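Local coordinates for hypothetical protein Cgl1923 (Corynebacterium glutamicum ATCC 13032, PDB 2P90), which is of unknown function but belongs to the PAC2 family and may have a role connected with the proteasome, at residues 144-149 against 264-269; 38-43 against 207-212. All coordinates share one frame; numbering follows the deposited sequence.

Interaction 1: 144-149 against 264-269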
loop_
_atom_site.group_PDB
_atom_site.type_symbol
_atom_site.label_atom_id
_atom_site.label_comp_id
_atom_site.label_asym_id
_atom_site.label_seq_id
_atom_site.Cartn_x
_atom_site.Cartn_y
_atom_site.Cartn_z
ATOM N N THR B 144 15.082 -11.974 20.484
ATOM C CA THR B 144 16.472 -12.161 20.887
ATOM C C THR B 144 16.514 -13.422 21.747
ATOM O O THR B 144 16.595 -13.358 22.976
ATOM C CB THR B 144 17.017 -10.930 21.658
ATOM O OG1 THR B 144 16.103 -10.594 22.696
ATOM C CG2 THR B 144 17.171 -9.728 20.736
ATOM N N VAL B 145 16.394 -14.555 21.055
ATOM C CA VAL B 145 16.407 -15.886 21.625
ATOM C C VAL B 145 17.262 -16.702 20.671
ATOM O O VAL B 145 17.342 -16.366 19.469
ATOM C CB VAL B 145 14.975 -16.518 21.758
ATOM C CG1 VAL B 145 14.105 -15.731 22.750
ATOM C CG2 VAL B 145 14.267 -16.691 20.392
ATOM N N PRO B 146 17.939 -17.750 21.190
ATOM C CA PRO B 146 18.802 -18.590 20.338
ATOM C C PRO B 146 18.114 -19.807 19.718
ATOM O O PRO B 146 17.164 -20.332 20.296
ATOM C CB PRO B 146 19.887 -19.059 21.317
ATOM C CG PRO B 146 19.218 -19.038 22.688
ATOM C CD PRO B 146 17.993 -18.151 22.611
ATOM N N HIS B 147 18.624 -20.284 18.580
ATOM C CA HIS B 147 18.138 -21.549 18.014
ATOM C C HIS B 147 18.466 -22.756 18.882
ATOM O O HIS B 147 17.929 -23.860 18.660
ATOM C CB HIS B 147 18.655 -21.774 16.565
ATOM C CG HIS B 147 20.103 -22.148 16.480
ATOM N ND1 HIS B 147 21.109 -21.207 16.424
ATOM C CD2 HIS B 147 20.713 -23.358 16.414
ATOM C CE1 HIS B 147 22.278 -21.821 16.344
ATOM N NE2 HIS B 147 22.065 -23.126 16.337
ATOM N N THR B 148 19.351 -22.547 19.863
ATOM C CA THR B 148 19.878 -23.625 20.719
ATOM C C THR B 148 19.060 -23.845 21.998
ATOM O O THR B 148 19.460 -24.605 22.869
ATOM C CB THR B 148 21.356 -23.360 21.098
ATOM O OG1 THR B 148 21.475 -22.019 21.579
ATOM C CG2 THR B 148 22.319 -23.545 19.866
ATOM N N ARG B 149 17.917 -23.175 22.110
ATOM C CA ARG B 149 17.048 -23.291 23.289
ATOM C C ARG B 149 15.604 -23.576 22.844
ATOM O O ARG B 149 15.223 -23.181 21.740
ATOM C CB ARG B 149 17.116 -22.006 24.122
ATOM C CG ARG B 149 18.445 -21.797 24.817
ATOM C CD ARG B 149 18.617 -22.842 25.919
ATOM N NE ARG B 149 19.809 -22.613 26.724
ATOM C CZ ARG B 149 21.025 -23.094 26.444
ATOM N NH1 ARG B 149 21.257 -23.848 25.360
ATOM N NH2 ARG B 149 22.024 -22.803 27.262
ATOM N N GLN B 264 22.644 -17.208 27.452
ATOM C CA GLN B 264 22.794 -16.718 28.817
ATOM C C GLN B 264 21.579 -15.882 29.198
ATOM O O GLN B 264 20.946 -16.115 30.226
ATOM C CB GLN B 264 24.083 -15.895 28.949
ATOM C CG GLN B 264 24.772 -16.064 30.298
ATOM C CD GLN B 264 26.052 -15.209 30.468
ATOM O OE1 GLN B 264 26.303 -14.250 29.698
ATOM N NE2 GLN B 264 26.855 -15.541 31.501
ATOM N N GLN B 265 21.260 -14.910 28.349
ATOM C CA GLN B 265 20.040 -14.114 28.443
ATOM C C GLN B 265 18.786 -14.986 28.666
ATOM O O GLN B 265 18.039 -14.789 29.616
ATOM C CB GLN B 265 19.925 -13.295 27.157
ATOM C CG GLN B 265 18.649 -12.480 26.976
ATOM C CD GLN B 265 18.753 -11.510 25.783
ATOM O OE1 GLN B 265 17.839 -11.427 24.950
ATOM N NE2 GLN B 265 19.877 -10.770 25.701
ATOM N N TYR B 266 18.613 -15.980 27.793
ATOM C CA TYR B 266 17.518 -16.944 27.836
ATOM C C TYR B 266 17.392 -17.690 29.172
ATOM O O TYR B 266 16.290 -17.798 29.733
ATOM C CB TYR B 266 17.701 -17.943 26.678
ATOM C CG TYR B 266 16.557 -18.912 26.501
ATOM C CD1 TYR B 266 15.594 -18.717 25.509
ATOM C CD2 TYR B 266 16.413 -20.008 27.358
ATOM C CE1 TYR B 266 14.533 -19.609 25.362
ATOM C CE2 TYR B 266 15.356 -20.894 27.233
ATOM C CZ TYR B 266 14.420 -20.688 26.226
ATOM O OH TYR B 266 13.395 -21.595 26.087
ATOM N N ASP B 267 18.518 -18.238 29.646
ATOM C CA ASP B 267 18.573 -19.046 30.883
ATOM C C ASP B 267 18.292 -18.176 32.113
ATOM O O ASP B 267 17.579 -18.570 33.049
ATOM C CB ASP B 267 19.944 -19.725 31.019
ATOM C CG ASP B 267 20.175 -20.796 29.959
ATOM O OD1 ASP B 267 19.193 -21.427 29.517
ATOM O OD2 ASP B 267 21.346 -21.035 29.577
ATOM N N SER B 268 18.855 -16.977 32.072
ATOM C CA SER B 268 18.645 -15.990 33.089
ATOM C C SER B 268 17.152 -15.641 33.235
ATOM O O SER B 268 16.635 -15.598 34.373
ATOM C CB SER B 268 19.450 -14.750 32.739
ATOM O OG SER B 268 19.551 -13.928 33.866
ATOM N N GLU B 269 16.470 -15.390 32.108
ATOM C CA GLU B 269 15.057 -15.004 32.138
ATOM C C GLU B 269 14.195 -16.202 32.568
ATOM O O GLU B 269 13.202 -16.047 33.290
ATOM C CB GLU B 269 14.609 -14.394 30.798
ATOM C CG GLU B 269 13.306 -13.500 30.808
ATOM C CD GLU B 269 12.764 -12.967 32.226
ATOM O OE1 GLU B 269 13.188 -11.848 32.692
ATOM O OE2 GLU B 269 11.844 -13.635 32.812
#

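Interaction 2: 38-43 against 207-212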
loop_
_atom_site.group_PDB
_atom_site.type_symbol
_atom_site.label_atom_id
_atom_site.label_comp_id
_atom_site.label_asym_id
_atom_site.label_seq_id
_atom_site.Cartn_x
_atom_site.Cartn_y
_atom_site.Cartn_z
ATOM N N ALA B 38 7.428 -14.336 11.378
ATOM C CA ALA B 38 8.786 -14.830 11.665
ATOM C C ALA B 38 8.864 -16.361 11.523
ATOM O O ALA B 38 8.023 -17.078 12.057
ATOM C CB ALA B 38 9.241 -14.396 13.043
ATOM N N GLY B 39 9.835 -16.834 10.751
ATOM C CA GLY B 39 10.001 -18.269 10.508
ATOM C C GLY B 39 8.868 -18.887 9.694
ATOM O O GLY B 39 8.804 -20.141 9.547
ATOM N N HIS B 40 7.970 -18.018 9.188
ATOM C CA HIS B 40 6.836 -18.421 8.340
ATOM C C HIS B 40 5.868 -19.282 9.121
ATOM O O HIS B 40 5.156 -20.103 8.540
ATOM C CB HIS B 40 7.310 -19.229 7.132
ATOM C CG HIS B 40 8.290 -18.507 6.285
ATOM N ND1 HIS B 40 8.002 -18.112 5.004
ATOM C CD2 HIS B 40 9.554 -18.090 6.535
ATOM C CE1 HIS B 40 9.041 -17.460 4.501
ATOM N NE2 HIS B 40 9.995 -17.436 5.411
ATOM N N ALA B 41 5.843 -19.076 10.433
ATOM C CA ALA B 41 5.242 -20.041 11.340
ATOM C C ALA B 41 3.714 -20.007 11.419
ATOM O O ALA B 41 3.076 -21.022 11.756
ATOM C CB ALA B 41 5.886 -19.942 12.728
ATOM N N VAL B 42 3.122 -18.863 11.095
ATOM C CA VAL B 42 1.648 -18.741 11.065
ATOM C C VAL B 42 1.079 -19.469 9.832
ATOM O O VAL B 42 0.208 -20.335 9.952
ATOM C CB VAL B 42 1.177 -17.252 11.175
ATOM C CG1 VAL B 42 -0.333 -17.105 10.913
ATOM C CG2 VAL B 42 1.505 -16.691 12.552
ATOM N N GLU B 43 1.601 -19.135 8.653
ATOM C CA GLU B 43 1.142 -19.736 7.426
ATOM C C GLU B 43 1.480 -21.243 7.426
ATOM O O GLU B 43 0.695 -22.054 6.918
ATOM C CB GLU B 43 1.716 -18.992 6.220
ATOM C CG GLU B 43 3.274 -18.757 6.288
ATOM C CD GLU B 43 3.800 -17.396 6.973
ATOM O OE1 GLU B 43 3.428 -17.084 8.214
ATOM O OE2 GLU B 43 4.651 -16.713 6.238
ATOM N N ALA B 207 13.691 -14.803 8.669
ATOM C CA ALA B 207 13.370 -14.702 7.239
ATOM C C ALA B 207 13.200 -16.028 6.517
ATOM O O ALA B 207 12.667 -16.050 5.435
ATOM C CB ALA B 207 14.417 -13.837 6.502
ATOM N N SER B 208 13.678 -17.120 7.102
ATOM C CA SER B 208 13.560 -18.467 6.506
ATOM C C SER B 208 12.636 -19.305 7.362
ATOM O O SER B 208 12.468 -19.000 8.540
ATOM C CB SER B 208 14.930 -19.165 6.454
ATOM O OG SER B 208 15.883 -18.357 5.786
ATOM N N PRO B 209 12.015 -20.344 6.780
ATOM C CA PRO B 209 11.187 -21.249 7.586
ATOM C C PRO B 209 11.901 -21.758 8.850
ATOM O O PRO B 209 13.027 -22.251 8.791
ATOM C CB PRO B 209 10.883 -22.389 6.608
ATOM C CG PRO B 209 10.864 -21.696 5.263
ATOM C CD PRO B 209 11.990 -20.710 5.349
ATOM N N TYR B 210 11.256 -21.592 9.990
ATOM C CA TYR B 210 11.748 -22.117 11.265
ATOM C C TYR B 210 10.674 -23.049 11.870
ATOM O O TYR B 210 9.878 -22.642 12.712
ATOM C CB TYR B 210 12.152 -20.970 12.213
ATOM C CG TYR B 210 12.988 -21.422 13.374
ATOM C CD1 TYR B 210 14.324 -21.792 13.202
ATOM C CD2 TYR B 210 12.446 -21.492 14.650
ATOM C CE1 TYR B 210 15.094 -22.212 14.293
ATOM C CE2 TYR B 210 13.173 -21.908 15.718
ATOM C CZ TYR B 210 14.497 -22.276 15.546
ATOM O OH TYR B 210 15.211 -22.674 16.638
ATOM N N PRO B 211 10.623 -24.301 11.387
ATOM C CA PRO B 211 9.581 -25.278 11.813
ATOM C C PRO B 211 9.413 -25.543 13.292
ATOM O O PRO B 211 8.320 -25.927 13.704
ATOM C CB PRO B 211 9.958 -26.565 11.068
ATOM C CG PRO B 211 10.772 -26.106 9.893
ATOM C CD PRO B 211 11.502 -24.862 10.335
ATOM N N ALA B 212 10.449 -25.371 14.105
ATOM C CA ALA B 212 10.280 -25.553 15.564
ATOM C C ALA B 212 9.175 -24.606 16.119
ATOM O O ALA B 212 8.451 -24.937 17.075
ATOM C CB ALA B 212 11.620 -25.361 16.303
#

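Interaction 1: 144-149 against 264-269
Arg149 meets helix 253-276 through two neighbouring residues, laying the base of its side chain on the Tyr266 ring and its guanidinium against the Asp267 carboxylate. CB sits over the middle of the ring, 3.5 Å from its centroid and only 6° off the normal, a CH-pi contact; CG follows over the same face, 3.7 Å from Tyr266 CD2. The chain then bends at chi2 (-69°), carrying CD toward the CD2 side of the ring. The guanidinium stands nearly perpendicular to the ring, planes 89° apart, and takes the carboxylate side-on: NE reaches Asp267 OD1 at 3.1 Å, and NH2 reaches the syn lone pair of Asp267 OD2 at 3.0 Å in an almost straight bond. The two flat groups are nearly coplanar, so the salt bridge has two separate hydrogen bonds to resist rotation. Around the tyrosine, Pro146 brings CD to 3.8 Å from Tyr266 CD1, while Val145 CG1 lies farther off at the ring edge. Pro146 to Arg149 form a type I beta turn in the loop between strands 134-143 and 153-157, and this turn presents its last residue to the long C-terminal helix at the protein surface. The Tyr266 hydroxyl makes a weak hydrogen bond to Pro150 O, just beyond the turn. Behind the salt bridge, Arg149 NH1 donates to Thr148 O at 3.2 Å, from above the carbonyl plane, tying the third guanidinium nitrogen back to the turn. Thr148 OG1 is in turn hydrogen-bonded to Glu263 OE2, one helical turn before Asp267.

Interaction 2: 38-43 against 207-212
The His40 imidazole has Pro209 over one face and the carbonyl of Ala207 at its edge. Pro209 CG lies 4.0 Å above the ring plane, offset toward the rim, and CD makes an off-centre CH-pi contact 4.1 Å from the centroid. At the edge, NE2 donates to Ala207 O over 3.0 Å; the acceptor is in the ring plane, whereas the nitrogen stands well above the carbonyl plane. CB points toward 207-212, and chi1 (-58°) sets CG anti to the carbonyl carbon; CD2 comes within 3.3 Å of Pro209 N. Gly39 supplies the backbone half of the contact. Its O accepts a hydrogen bond of 2.9 Å from Tyr210 N and a CA-H...O contact from Pro209, while its own CA approaches Ser208 O at 3.2 Å. Tyr210 CB lies 3.9 Å from Gly39 CA, close packing at a residue with positive phi (67°). His40 is the N-cap of helix 41-52, and the opposing loop leads into helix 211-225, so the contact joins the approaches to two helices. Ala38 packs on strands 134-143 and 194-202, while the Tyr210 side chain runs on to strand 194-202 and to Val241 and Leu245 of helix 232-250.

From the N terminus, the chain first reaches 38-43, after strand 27-33, and meets 207-212, after strand 194-202, to close interaction 2 across 163 intervening residues. Within that span lies 144-149, in the loop after strand 134-143; its partner 264-269 comes only after helices 211-225 and 232-250, closing interaction 1 across 114 residues. The segments therefore alternate and the two closures cross. Interaction 2 brings together the loops that follow two strands of the central sheet, and interaction 1 fastens the loop after a third, lying between them in the sheet, to the C-terminal helix. Their centres are about 18 Å apart, but Tyr210 OH packs 3.4 Å from His147 CA.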